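Local coordinates for protein Alpha/beta hydrolase (Paenibacillus sp. VTT E-133280, PDB 6TJ2) that probably hydrolyses methyl salicylate to salicylic acid outside the cell, as an alpha/beta-hydrolase homologous in structure and function to tobacco salicylic acid binding protein 2, at residues Lys226-Ala236 with Val254-His264; Phe139-Gln149 with Phe244-Leu252. All blocks are in the same frame, centred on the assembly; numbering follows the deposited sequence.

Contact 1 (Lys226-Ala236 with Val254-His264)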
loop_
_atom_site.group_PDB
_atom_site.type_symbol
_atom_site.label_atom_id
_atom_site.label_comp_id
_atom_site.label_asym_id
_atom_site.label_seq_id
_atom_site.Cartn_x
_atom_site.Cartn_y
_atom_site.Cartn_z
ATOM N N LYS A 226 -10.606 -7.094 17.795
ATOM C CA LYS A 226 -9.224 -6.713 17.475
ATOM C C LYS A 226 -9.191 -5.622 16.437
ATOM O O LYS A 226 -10.052 -5.581 15.533
ATOM C CB LYS A 226 -8.466 -7.921 16.941
ATOM C CG LYS A 226 -8.323 -9.062 17.960
ATOM C CD LYS A 226 -8.030 -10.418 17.348
ATOM C CE LYS A 226 -9.321 -11.144 17.043
ATOM N NZ LYS A 226 -9.784 -11.816 18.284
ATOM N N SER A 227 -8.152 -4.806 16.505
ATOM C CA SER A 227 -7.781 -3.827 15.476
ATOM C C SER A 227 -6.322 -3.946 15.145
ATOM O O SER A 227 -5.514 -4.409 15.995
ATOM C CB SER A 227 -8.060 -2.414 15.924
ATOM O OG SER A 227 -9.419 -2.261 16.288
ATOM N N TYR A 228 -5.970 -3.518 13.953
ATOM C CA TYR A 228 -4.573 -3.404 13.532
ATOM C C TYR A 228 -4.382 -2.013 13.009
ATOM O O TYR A 228 -5.053 -1.601 12.032
ATOM C CB TYR A 228 -4.186 -4.450 12.483
ATOM C CG TYR A 228 -2.693 -4.695 12.400
ATOM C CD1 TYR A 228 -1.839 -3.801 11.767
ATOM C CD2 TYR A 228 -2.109 -5.809 13.010
ATOM C CE1 TYR A 228 -0.476 -3.957 11.769
ATOM C CE2 TYR A 228 -0.728 -5.977 13.006
ATOM C CZ TYR A 228 0.075 -5.032 12.434
ATOM O OH TYR A 228 1.446 -5.203 12.461
ATOM N N LEU A 229 -3.479 -1.266 13.644
ATOM C CA LEU A 229 -3.077 0.092 13.267
ATOM C C LEU A 229 -1.725 0.002 12.572
ATOM O O LEU A 229 -0.765 -0.455 13.180
ATOM C CB LEU A 229 -3.062 0.973 14.539
ATOM C CG LEU A 229 -2.512 2.388 14.314
ATOM C CD1 LEU A 229 -3.225 3.175 13.209
ATOM C CD2 LEU A 229 -2.509 3.182 15.633
ATOM N N TYR A 230 -1.677 0.381 11.296
ATOM C CA TYR A 230 -0.514 0.225 10.430
ATOM C C TYR A 230 -0.046 1.538 9.908
ATOM O O TYR A 230 -0.881 2.271 9.337
ATOM C CB TYR A 230 -0.871 -0.710 9.271
ATOM C CG TYR A 230 0.228 -0.918 8.271
ATOM C CD1 TYR A 230 0.000 -0.609 6.954
ATOM C CD2 TYR A 230 1.483 -1.378 8.637
ATOM C CE1 TYR A 230 0.960 -0.853 5.997
ATOM C CE2 TYR A 230 2.477 -1.546 7.687
ATOM C CZ TYR A 230 2.204 -1.298 6.375
ATOM O OH TYR A 230 3.229 -1.546 5.455
ATOM N N LEU A 231 1.225 1.835 10.032
ATOM C CA LEU A 231 1.847 3.002 9.407
ATOM C C LEU A 231 2.631 2.557 8.175
ATOM O O LEU A 231 3.423 1.633 8.242
ATOM C CB LEU A 231 2.737 3.771 10.374
ATOM C CG LEU A 231 2.112 4.144 11.711
ATOM C CD1 LEU A 231 3.111 4.908 12.570
ATOM C CD2 LEU A 231 0.849 4.990 11.513
ATOM N N THR A 232 2.371 3.214 7.038
ATOM C CA THR A 232 2.750 2.598 5.743
ATOM C C THR A 232 4.245 2.690 5.422
ATOM O O THR A 232 4.641 2.005 4.477
ATOM C CB THR A 232 1.958 3.204 4.594
ATOM O OG1 THR A 232 2.320 4.570 4.410
ATOM C CG2 THR A 232 0.457 3.089 4.791
ATOM N N GLU A 233 5.056 3.419 6.190
ATOM C CA GLU A 233 6.504 3.429 5.983
ATOM C C GLU A 233 7.179 2.607 7.095
ATOM O O GLU A 233 8.414 2.692 7.230
ATOM C CB GLU A 233 7.049 4.850 5.904
ATOM C CG GLU A 233 6.769 5.525 4.545
ATOM C CD GLU A 233 6.906 7.013 4.618
ATOM O OE1 GLU A 233 6.121 7.659 5.341
ATOM O OE2 GLU A 233 7.800 7.567 3.944
ATOM N N ASP A 234 6.437 1.759 7.811
ATOM C CA ASP A 234 7.087 0.935 8.873
ATOM C C ASP A 234 7.750 -0.273 8.219
ATOM O O ASP A 234 7.066 -1.179 7.659
ATOM C CB ASP A 234 6.074 0.524 9.917
ATOM C CG ASP A 234 6.778 -0.096 11.114
ATOM O OD1 ASP A 234 7.853 -0.692 10.923
ATOM O OD2 ASP A 234 6.266 0.123 12.243
ATOM N N THR A 235 9.068 -0.304 8.293
ATOM C CA THR A 235 9.924 -1.318 7.678
ATOM C C THR A 235 10.753 -2.046 8.749
ATOM O O THR A 235 11.760 -2.659 8.411
ATOM C CB THR A 235 10.848 -0.668 6.666
ATOM O OG1 THR A 235 11.577 0.402 7.264
ATOM C CG2 THR A 235 10.085 -0.117 5.497
ATOM N N ALA A 236 10.359 -2.029 10.006
ATOM C CA ALA A 236 11.181 -2.681 11.034
ATOM C C ALA A 236 11.244 -4.157 10.727
ATOM O O ALA A 236 12.290 -4.775 10.939
ATOM C CB ALA A 236 10.686 -2.358 12.414
ATOM N N VAL A 254 -10.525 -11.752 11.583
ATOM C CA VAL A 254 -11.383 -10.568 11.402
ATOM C C VAL A 254 -10.854 -9.491 12.350
ATOM O O VAL A 254 -10.690 -9.767 13.544
ATOM C CB VAL A 254 -12.864 -10.887 11.622
ATOM C CG1 VAL A 254 -13.720 -9.621 11.606
ATOM C CG2 VAL A 254 -13.367 -11.879 10.579
ATOM N N PHE A 255 -10.597 -8.322 11.813
ATOM C CA PHE A 255 -10.103 -7.195 12.635
ATOM C C PHE A 255 -10.464 -5.894 11.953
ATOM O O PHE A 255 -10.742 -5.849 10.729
ATOM C CB PHE A 255 -8.581 -7.317 12.873
ATOM C CG PHE A 255 -7.783 -7.179 11.610
ATOM C CD1 PHE A 255 -7.276 -5.966 11.233
ATOM C CD2 PHE A 255 -7.570 -8.240 10.766
ATOM C CE1 PHE A 255 -6.583 -5.814 10.042
ATOM C CE2 PHE A 255 -6.828 -8.104 9.608
ATOM C CZ PHE A 255 -6.313 -6.901 9.245
ATOM N N ARG A 256 -10.369 -4.813 12.692
ATOM C CA ARG A 256 -10.544 -3.460 12.160
ATOM C C ARG A 256 -9.211 -2.874 11.750
ATOM O O ARG A 256 -8.305 -2.720 12.585
ATOM C CB ARG A 256 -11.170 -2.520 13.188
ATOM C CG ARG A 256 -11.479 -1.121 12.654
ATOM C CD ARG A 256 -11.735 -0.092 13.759
ATOM N NE ARG A 256 -12.882 -0.531 14.517
ATOM C CZ ARG A 256 -13.195 -0.044 15.725
ATOM N NH1 ARG A 256 -12.511 0.964 16.221
ATOM N NH2 ARG A 256 -14.174 -0.593 16.400
ATOM N N PHE A 257 -9.056 -2.626 10.466
ATOM C CA PHE A 257 -7.846 -2.041 9.907
ATOM C C PHE A 257 -7.919 -0.532 9.929
ATOM O O PHE A 257 -8.872 0.052 9.383
ATOM C CB PHE A 257 -7.654 -2.516 8.461
ATOM C CG PHE A 257 -6.425 -1.955 7.785
ATOM C CD1 PHE A 257 -5.144 -2.252 8.272
ATOM C CD2 PHE A 257 -6.509 -1.239 6.593
ATOM C CE1 PHE A 257 -4.024 -1.717 7.667
ATOM C CE2 PHE A 257 -5.391 -0.731 5.973
ATOM C CZ PHE A 257 -4.117 -0.985 6.499
ATOM N N ILE A 258 -6.883 0.127 10.442
ATOM C CA ILE A 258 -6.705 1.592 10.438
ATOM C C ILE A 258 -5.312 1.901 9.924
ATOM O O ILE A 258 -4.338 1.316 10.426
ATOM C CB ILE A 258 -6.953 2.208 11.829
ATOM C CG1 ILE A 258 -8.395 1.944 12.332
ATOM C CG2 ILE A 258 -6.608 3.688 11.815
ATOM C CD1 ILE A 258 -9.508 2.546 11.531
ATOM N N GLU A 259 -5.202 2.758 8.936
ATOM C CA GLU A 259 -3.940 3.099 8.289
ATOM C C GLU A 259 -3.545 4.519 8.620
ATOM O O GLU A 259 -4.374 5.423 8.661
ATOM C CB GLU A 259 -4.136 2.986 6.769
ATOM C CG GLU A 259 -2.876 3.171 5.928
ATOM C CD GLU A 259 -3.257 3.392 4.446
ATOM O OE1 GLU A 259 -3.739 4.516 4.098
ATOM O OE2 GLU A 259 -2.945 2.538 3.703
ATOM N N GLY A 260 -2.261 4.730 8.782
ATOM C CA GLY A 260 -1.669 6.049 8.913
ATOM C C GLY A 260 -0.337 6.171 8.255
ATOM O O GLY A 260 0.170 5.198 7.676
ATOM N N LYS A 261 0.217 7.369 8.333
ATOM C CA LYS A 261 1.530 7.689 7.765
ATOM C C LYS A 261 2.569 7.726 8.873
ATOM O O LYS A 261 2.387 8.426 9.865
ATOM C CB LYS A 261 1.419 9.038 7.044
ATOM C CG LYS A 261 2.737 9.550 6.475
ATOM C CD LYS A 261 2.765 10.897 5.692
ATOM C CE LYS A 261 4.049 11.128 4.881
ATOM N NZ LYS A 261 4.474 9.951 4.063
ATOM N N GLY A 262 3.646 7.003 8.677
ATOM C CA GLY A 262 4.775 7.002 9.595
ATOM C C GLY A 262 5.595 5.744 9.530
ATOM O O GLY A 262 5.443 4.937 8.644
ATOM N N ASP A 263 6.482 5.627 10.518
ATOM C CA ASP A 263 7.451 4.505 10.566
ATOM C C ASP A 263 7.473 3.891 11.960
ATOM O O ASP A 263 6.596 4.165 12.771
ATOM C CB ASP A 263 8.815 5.007 10.086
ATOM C CG ASP A 263 9.443 5.971 11.057
ATOM O OD1 ASP A 263 8.957 6.071 12.228
ATOM O OD2 ASP A 263 10.480 6.601 10.647
ATOM N N HIS A 264 8.415 3.000 12.213
ATOM C CA HIS A 264 8.356 2.221 13.449
ATOM C C HIS A 264 8.554 3.058 14.705
ATOM O O HIS A 264 7.808 2.861 15.669
ATOM C CB HIS A 264 9.411 1.102 13.389
ATOM C CG HIS A 264 9.107 -0.049 14.272
ATOM N ND1 HIS A 264 7.945 -0.747 14.166
ATOM C CD2 HIS A 264 9.834 -0.680 15.243
ATOM C CE1 HIS A 264 7.979 -1.784 14.976
ATOM N NE2 HIS A 264 9.103 -1.779 15.679
HETATM O O HOH W 1 -12.032 -8.730 15.756
HETATM O O HOH W 2 3.771 6.371 5.936
HETATM O O HOH W 3 7.575 10.101 3.156
HETATM O O HOH W 4 10.196 1.781 9.995
#
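The imidazole of H264 is gripped over one face and at one edge by residues of 226-236. A236 CB lies over the centre of the face, a CH-pi contact 3.4 Å from the centroid of the H264 ring. In the ring plane, H264 ND1 donates to the syn lone pair of D234 OD2 at 2.7 Å, with the carboxylate turned 71° from the imidazole. The second oxygen, D234 OD1, accepts from A236 N at 3.0 Å; this Asx turn limits rotation of the carboxylate. F257 and F255 pack obliquely instead, F257 CE1 lying 3.7 Å from Y230 CB and F255 CD1 touching Y228 CB. The strands beneath these rings are joined as a parallel ladder, from R256 N bonding to K226 O as far as T232 N bonding to G260 O. Past the strands, K261 NZ forms a salt bridge with E233 OE1 at 3.1 Å, arriving from above the carboxylate plane. E233 OE2 also accepts from E259 N of the third subunit, linking this corner to the assembly. With the histidine oriented by a carboxylate at the C-terminal ends of adjacent strands, the chemistry is consistent with the acid-histidine part of a Ser-His-Asp triad.

Contact 2 (Phe139-Gln149 with Phe244-Leu252)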
loop_
_atom_site.group_PDB
_atom_site.type_symbol
_atom_site.label_atom_id
_atom_site.label_comp_id
_atom_site.label_asym_id
_atom_site.label_seq_id
_atom_site.Cartn_x
_atom_site.Cartn_y
_atom_site.Cartn_z
ATOM N N PHE A 139 -3.296 -4.056 17.818
ATOM C CA PHE A 139 -1.929 -4.326 17.356
ATOM C C PHE A 139 -1.457 -3.142 16.548
ATOM O O PHE A 139 -2.028 -2.872 15.482
ATOM C CB PHE A 139 -1.892 -5.586 16.502
ATOM C CG PHE A 139 -2.167 -6.840 17.282
ATOM C CD1 PHE A 139 -1.125 -7.689 17.630
ATOM C CD2 PHE A 139 -3.430 -7.195 17.677
ATOM C CE1 PHE A 139 -1.365 -8.829 18.376
ATOM C CE2 PHE A 139 -3.687 -8.325 18.424
ATOM C CZ PHE A 139 -2.632 -9.119 18.809
ATOM N N PHE A 140 -0.480 -2.401 16.984
ATOM C CA PHE A 140 0.081 -1.196 16.349
ATOM C C PHE A 140 1.451 -1.525 15.791
ATOM O O PHE A 140 2.388 -1.647 16.568
ATOM C CB PHE A 140 0.061 -0.016 17.313
ATOM C CG PHE A 140 0.894 1.173 16.918
ATOM C CD1 PHE A 140 1.499 1.977 17.879
ATOM C CD2 PHE A 140 1.066 1.512 15.584
ATOM C CE1 PHE A 140 2.324 3.020 17.491
ATOM C CE2 PHE A 140 1.915 2.532 15.208
ATOM C CZ PHE A 140 2.542 3.299 16.174
ATOM N N ASP A 141 1.547 -1.818 14.485
ATOM C CA ASP A 141 2.840 -2.166 13.863
ATOM C C ASP A 141 3.485 -3.227 14.760
ATOM O O ASP A 141 4.653 -3.093 15.171
ATOM C CB ASP A 141 3.724 -0.955 13.628
ATOM C CG ASP A 141 3.199 -0.048 12.547
ATOM O OD1 ASP A 141 2.251 -0.389 11.911
ATOM O OD2 ASP A 141 3.847 0.992 12.286
ATOM N N ALA A 142 2.697 -4.260 15.018
ATOM C CA ALA A 142 3.012 -5.278 16.012
ATOM C C ALA A 142 3.019 -6.669 15.391
ATOM O O ALA A 142 2.337 -6.959 14.394
ATOM C CB ALA A 142 2.077 -5.220 17.203
ATOM N N PHE A 143 3.791 -7.536 16.000
ATOM C CA PHE A 143 3.806 -8.959 15.631
ATOM C C PHE A 143 2.594 -9.639 16.231
ATOM O O PHE A 143 2.143 -9.307 17.354
ATOM C CB PHE A 143 5.097 -9.610 16.133
ATOM C CG PHE A 143 6.316 -8.968 15.549
ATOM C CD1 PHE A 143 6.619 -9.195 14.213
ATOM C CD2 PHE A 143 7.103 -8.079 16.271
ATOM C CE1 PHE A 143 7.716 -8.553 13.636
ATOM C CE2 PHE A 143 8.157 -7.417 15.673
ATOM C CZ PHE A 143 8.493 -7.693 14.385
ATOM N N ALA A 144 2.063 -10.621 15.523
ATOM C CA ALA A 144 0.974 -11.485 16.008
ATOM C C ALA A 144 1.335 -12.913 15.664
ATOM O O ALA A 144 0.748 -13.474 14.733
ATOM C CB ALA A 144 -0.322 -11.010 15.384
ATOM N N PRO A 145 2.326 -13.510 16.332
ATOM C CA PRO A 145 2.671 -14.889 16.009
ATOM C C PRO A 145 1.423 -15.770 16.105
ATOM O O PRO A 145 0.523 -15.562 16.915
ATOM C CB PRO A 145 3.698 -15.299 17.064
ATOM C CG PRO A 145 4.261 -13.958 17.502
ATOM C CD PRO A 145 3.133 -12.950 17.436
ATOM N N LEU A 146 1.433 -16.818 15.272
ATOM C CA LEU A 146 0.456 -17.915 15.452
ATOM C C LEU A 146 0.920 -18.824 16.588
ATOM O O LEU A 146 2.115 -18.806 16.951
ATOM C CB LEU A 146 0.365 -18.708 14.134
ATOM C CG LEU A 146 -0.093 -17.907 12.911
ATOM C CD1 LEU A 146 -0.134 -18.783 11.640
ATOM C CD2 LEU A 146 -1.443 -17.289 13.139
ATOM N N ASP A 147 0.016 -19.704 17.018
ATOM C CA ASP A 147 0.346 -20.739 18.020
ATOM C C ASP A 147 1.582 -21.525 17.603
ATOM O O ASP A 147 1.687 -21.928 16.420
ATOM C CB ASP A 147 -0.867 -21.628 18.243
ATOM C CG ASP A 147 -0.543 -22.680 19.286
ATOM O OD1 ASP A 147 -0.051 -22.350 20.368
ATOM O OD2 ASP A 147 -0.759 -23.882 18.970
ATOM N N GLY A 148 2.494 -21.731 18.547
ATOM C CA GLY A 148 3.741 -22.486 18.320
ATOM C C GLY A 148 4.853 -21.723 17.651
ATOM O O GLY A 148 5.915 -22.277 17.340
ATOM N N GLN A 149 4.669 -20.444 17.333
ATOM C CA GLN A 149 5.689 -19.608 16.699
ATOM C C GLN A 149 6.275 -18.615 17.707
ATOM O O GLN A 149 5.671 -18.308 18.736
ATOM C CB GLN A 149 5.086 -18.774 15.560
ATOM C CG GLN A 149 4.432 -19.598 14.454
ATOM C CD GLN A 149 3.871 -18.735 13.362
ATOM O OE1 GLN A 149 3.686 -17.506 13.500
ATOM N NE2 GLN A 149 3.546 -19.354 12.216
ATOM N N PHE A 244 4.460 -6.295 8.294
ATOM C CA PHE A 244 3.390 -6.066 9.281
ATOM C C PHE A 244 2.019 -6.117 8.652
ATOM O O PHE A 244 1.130 -6.708 9.260
ATOM C CB PHE A 244 3.552 -4.704 9.978
ATOM C CG PHE A 244 4.669 -4.661 11.007
ATOM C CD1 PHE A 244 4.710 -5.587 12.014
ATOM C CD2 PHE A 244 5.657 -3.681 10.954
ATOM C CE1 PHE A 244 5.708 -5.576 12.963
ATOM C CE2 PHE A 244 6.659 -3.669 11.926
ATOM C CZ PHE A 244 6.673 -4.595 12.914
ATOM N N HIS A 245 1.830 -5.568 7.469
ATOM C CA HIS A 245 0.479 -5.554 6.848
ATOM C C HIS A 245 0.654 -5.737 5.361
ATOM O O HIS A 245 1.413 -4.967 4.742
ATOM C CB HIS A 245 -0.276 -4.261 7.159
ATOM C CG HIS A 245 -1.624 -4.230 6.511
ATOM N ND1 HIS A 245 -2.677 -4.983 6.963
ATOM C CD2 HIS A 245 -2.001 -3.598 5.377
ATOM C CE1 HIS A 245 -3.690 -4.769 6.115
ATOM N NE2 HIS A 245 -3.309 -3.958 5.182
ATOM N N PRO A 246 -0.035 -6.693 4.697
ATOM C CA PRO A 246 -1.081 -7.521 5.281
ATOM C C PRO A 246 -0.636 -8.812 5.976
ATOM O O PRO A 246 -1.493 -9.523 6.518
ATOM C CB PRO A 246 -1.930 -7.932 4.060
ATOM C CG PRO A 246 -0.953 -7.879 2.913
ATOM C CD PRO A 246 -0.001 -6.763 3.222
ATOM N N THR A 247 0.638 -9.143 6.040
ATOM C CA THR A 247 1.030 -10.461 6.573
ATOM C C THR A 247 0.762 -10.605 8.064
ATOM O O THR A 247 -0.056 -11.486 8.458
ATOM C CB THR A 247 2.452 -10.857 6.216
ATOM O OG1 THR A 247 2.523 -10.970 4.793
ATOM C CG2 THR A 247 2.845 -12.181 6.862
ATOM N N GLN A 248 1.350 -9.800 8.925
ATOM C CA GLN A 248 1.115 -9.984 10.387
ATOM C C GLN A 248 -0.362 -9.718 10.702
ATOM O O GLN A 248 -0.970 -10.533 11.474
ATOM C CB GLN A 248 2.022 -9.115 11.243
ATOM C CG GLN A 248 3.488 -9.547 11.222
ATOM C CD GLN A 248 3.704 -10.931 11.788
ATOM O OE1 GLN A 248 4.175 -11.889 11.123
ATOM N NE2 GLN A 248 3.331 -11.128 13.014
ATOM N N SER A 249 -0.953 -8.686 10.154
ATOM C CA SER A 249 -2.345 -8.348 10.482
ATOM C C SER A 249 -3.249 -9.497 10.100
ATOM O O SER A 249 -4.212 -9.768 10.819
ATOM C CB SER A 249 -2.768 -7.043 9.860
ATOM O OG SER A 249 -2.754 -7.166 8.444
ATOM N N SER A 250 -2.986 -10.199 9.001
ATOM C CA SER A 250 -3.882 -11.301 8.566
ATOM C C SER A 250 -3.925 -12.397 9.609
ATOM O O SER A 250 -4.924 -13.192 9.608
ATOM C CB SER A 250 -3.459 -11.847 7.234
ATOM O OG SER A 250 -2.256 -12.580 7.345
ATOM N N HIS A 251 -2.945 -12.559 10.483
ATOM C CA HIS A 251 -2.977 -13.609 11.518
ATOM C C HIS A 251 -4.132 -13.383 12.467
ATOM O O HIS A 251 -4.561 -14.376 13.120
ATOM C CB HIS A 251 -1.676 -13.629 12.320
ATOM C CG HIS A 251 -0.468 -13.996 11.551
ATOM N ND1 HIS A 251 0.757 -14.023 12.126
ATOM C CD2 HIS A 251 -0.303 -14.402 10.259
ATOM C CE1 HIS A 251 1.648 -14.440 11.215
ATOM N NE2 HIS A 251 1.006 -14.659 10.037
ATOM N N LEU A 252 -4.703 -12.183 12.571
ATOM C CA LEU A 252 -5.804 -11.865 13.516
ATOM C C LEU A 252 -7.137 -12.433 13.061
ATOM O O LEU A 252 -8.034 -12.522 13.944
ATOM C CB LEU A 252 -5.896 -10.349 13.690
ATOM C CG LEU A 252 -4.638 -9.701 14.295
ATOM C CD1 LEU A 252 -4.944 -8.240 14.513
ATOM C CD2 LEU A 252 -4.200 -10.421 15.584
#
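F143 and F244 meet ring to ring, with F244 CE1 over one face of the F143 ring, 3.7 Å from F143 CE1. Their planes are inclined at 51°. The F244 ring is in turn covered on one face by the backbone, D141 O lying 3.4 Å from F244 CZ. At the other end of the contact, H251 ND1 donates to A144 O at 2.7 Å. The bond lies in the imidazole plane, but the donor is tilted 34° from the carbonyl plane of A144. L146 CG sits over the centre of the H251 ring, 4.1 Å from its centroid, with the two side chains at about a right angle. On a third side, L252 CD2 rests over the rim of one face of the F139 ring, 3.6 Å from F139 CE2, and also touches A144 CB. Q248 adds its CB against A142 O.

A second shell sets these groups in place. L146 N bonds to Q149 OE1 at 2.9 Å, fastening the type II turn L146-Q149 that carries the leucine; Q149 OE1 has a further partner in Q154 NE2. In the helix, S249 N bonds to F244 O at 3.0 Å across a pi-type turn, widening the first coil. With CG beside the backbone N (chi1 -75°), F244 directs its ring at the loop. Farther out, I123 and Q124 of helix 119-129 pack on F139.

The contact seats the helix that connects strands 226-231 and 256-260 along the chain against the loop that follows strand 134-139. In alpha/beta hydrolases such a loop typically leads from the core sheet into the cap, a role probably played here by the helices that follow.

How the contacts relate
Contacts 1 and 2 lie with their centres about 11 Å apart and touch directly. Helix 244-250 of contact 2 is the crossover of the beta-alpha-beta unit whose two parallel strands form contact 1. Y228 OH of contact 1 lies 2.8 Å from A142 O of contact 2, probably hydrogen-bonded to it, and 3.3 Å from F244 CB. D141 brings contact 2 to the presumed active site: its OD2 lies 2.6 Å from D234 OD2, its OD1 accepts from L231 N, and its backbone bonds to that of S117, the likely nucleophile. Contact 2 thus borders the putative triad to which contact 1 contributes D234 and H264.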